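Maltose operon transcriptional repressor (Staphylococcus aureus subsp. aureus Mu50, PDB 3HCW) probably represses transcription of the maltose operon as a LacI-type regulator whose C-terminal part has the fold of periplasmic sugar-binding proteins. Local coordinates at residues Tyr8-Val13 against His41-Gln46. Sequence-based numbering, arbitrary orientation.
Sequences YKIGLV and HGYGTQ
Tyr8, just ahead of strand 9-13, offers its carbonyl oxygen to the N-H of Gly44, 2.8 Å between Gly44 N and Tyr8 O and almost straight at 170°, in the plane of the carbonyl. Its CB lies over one face of the Tyr43 ring, offset toward the rim. The two aromatic rings cross obliquely, with planes at 56°, and the Tyr43 ring lies against the backbone of Tyr8, with 3.5 Å between Tyr43 CD2 and Tyr8 C. Lys9 runs extended along the neighbouring strand above Gly44, which has no side chain to meet its CG, and brings NZ to 3.8 Å from Gln46 OE1, a proximity rather than a hydrogen bond. Ile10 is gripped at both ends of its backbone: its N-H reaches Gly44 O from above the carbonyl plane, and its O takes the N-H of Gln46 in plane, at 2.9 Å between Gln46 N and Ile10 O. On the other face from Lys9, Ile10 turns CD1 to the Tyr43 ring, 3.7 Å from its CD2, while Leu262 of helix 247-263 touches both side chains. This parallel pairing belongs to a right-handed beta-alpha-beta crossover, with helix 25-39 as the connection, at the start of the N-terminal Rossmann-like subdomain of the periplasmic-binding-protein fold; strand 44-47 is outermost within the chain. Gly11 directs its backbone hydrogen bonds to strand 71-74 and sends only its CA toward Gln46 O. That oxygen is also the acceptor for Leu12 N, 3.0 Å away and 49° out of the carbonyl plane. Leu12 CD1 packs against Thr45 CB at 3.7 Å, while Leu31 and Ile34 of helix 25-39 touch the leucine and Cys38 touches the threonine.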
# COMPACT_ATOMS: atom_id res chain seq x y z
N TYR A 8 -27.70 8.21 -7.41
CA TYR A 8 -27.24 6.99 -6.70
C TYR A 8 -25.72 6.89 -6.62
O TYR A 8 -25.14 5.82 -6.82
CB TYR A 8 -27.83 5.68 -7.28
CG TYR A 8 -29.34 5.61 -7.35
CD1 TYR A 8 -30.15 6.35 -6.48
CD2 TYR A 8 -29.97 4.78 -8.28
CE1 TYR A 8 -31.54 6.28 -6.55
CE2 TYR A 8 -31.35 4.70 -8.36
CZ TYR A 8 -32.13 5.45 -7.50
OH TYR A 8 -33.51 5.38 -7.58
N LYS A 9 -25.09 8.03 -6.33
CA LYS A 9 -23.63 8.12 -6.22
C LYS A 9 -23.21 8.89 -4.97
O LYS A 9 -23.87 9.85 -4.56
CB LYS A 9 -23.03 8.77 -7.46
CG LYS A 9 -22.42 7.79 -8.45
CD LYS A 9 -21.51 8.51 -9.43
CE LYS A 9 -20.53 7.56 -10.09
NZ LYS A 9 -19.40 8.30 -10.72
N ILE A 10 -22.11 8.44 -4.35
CA ILE A 10 -21.57 9.09 -3.16
C ILE A 10 -20.19 9.67 -3.46
O ILE A 10 -19.30 8.95 -3.91
CB ILE A 10 -21.45 8.12 -1.94
CG1 ILE A 10 -22.70 7.22 -1.80
CG2 ILE A 10 -21.12 8.89 -0.65
CD1 ILE A 10 -23.96 7.94 -1.39
N GLY A 11 -20.01 10.97 -3.22
CA GLY A 11 -18.70 11.60 -3.36
C GLY A 11 -17.85 11.39 -2.11
O GLY A 11 -18.29 11.68 -1.00
N LEU A 12 -16.64 10.88 -2.29
CA LEU A 12 -15.73 10.64 -1.18
C LEU A 12 -14.56 11.64 -1.20
O LEU A 12 -13.65 11.52 -2.03
CB LEU A 12 -15.21 9.20 -1.23
CG LEU A 12 -16.26 8.12 -1.57
CD1 LEU A 12 -15.60 6.78 -1.73
CD2 LEU A 12 -17.40 8.03 -0.57
N VAL A 13 -14.58 12.62 -0.30
CA VAL A 13 -13.52 13.65 -0.23
C VAL A 13 -12.25 13.22 0.52
O VAL A 13 -12.27 12.99 1.73
CB VAL A 13 -14.03 14.99 0.35
CG1 VAL A 13 -12.98 16.09 0.15
CG2 VAL A 13 -15.34 15.39 -0.31
N HIS A 41 -25.84 -1.91 -2.19
CA HIS A 41 -27.14 -1.25 -2.10
C HIS A 41 -27.44 -0.38 -3.32
O HIS A 41 -28.27 0.53 -3.26
CB HIS A 41 -27.22 -0.44 -0.80
CG HIS A 41 -27.23 -1.28 0.43
ND1 HIS A 41 -26.08 -1.82 0.98
CD2 HIS A 41 -28.25 -1.68 1.24
CE1 HIS A 41 -26.39 -2.52 2.06
NE2 HIS A 41 -27.70 -2.45 2.24
N GLY A 42 -26.76 -0.66 -4.43
CA GLY A 42 -26.99 0.05 -5.70
C GLY A 42 -26.38 1.44 -5.82
O GLY A 42 -26.71 2.20 -6.74
N TYR A 43 -25.48 1.78 -4.90
CA TYR A 43 -24.83 3.08 -4.90
C TYR A 43 -23.41 3.00 -5.45
O TYR A 43 -22.67 2.07 -5.13
CB TYR A 43 -24.84 3.70 -3.50
CG TYR A 43 -26.15 4.40 -3.18
CD1 TYR A 43 -27.28 3.68 -2.78
CD2 TYR A 43 -26.26 5.79 -3.29
CE1 TYR A 43 -28.48 4.32 -2.49
CE2 TYR A 43 -27.45 6.45 -3.00
CZ TYR A 43 -28.56 5.70 -2.60
OH TYR A 43 -29.74 6.35 -2.32
N GLY A 44 -23.06 3.97 -6.29
CA GLY A 44 -21.70 4.09 -6.80
C GLY A 44 -20.93 5.07 -5.94
O GLY A 44 -21.52 5.75 -5.10
N THR A 45 -19.62 5.13 -6.14
CA THR A 45 -18.75 6.05 -5.39
C THR A 45 -17.85 6.84 -6.33
O THR A 45 -17.51 6.37 -7.41
CB THR A 45 -17.87 5.33 -4.33
OG1 THR A 45 -16.89 4.51 -4.98
CG2 THR A 45 -18.70 4.47 -3.38
N GLN A 46 -17.46 8.04 -5.90
CA GLN A 46 -16.58 8.89 -6.69
C GLN A 46 -15.57 9.62 -5.80
O GLN A 46 -15.90 10.63 -5.14
CB GLN A 46 -17.39 9.87 -7.53
CG GLN A 46 -16.63 10.51 -8.69
CD GLN A 46 -17.29 11.78 -9.18
OE1 GLN A 46 -18.48 11.81 -9.50
NE2 GLN A 46 -16.51 12.86 -9.26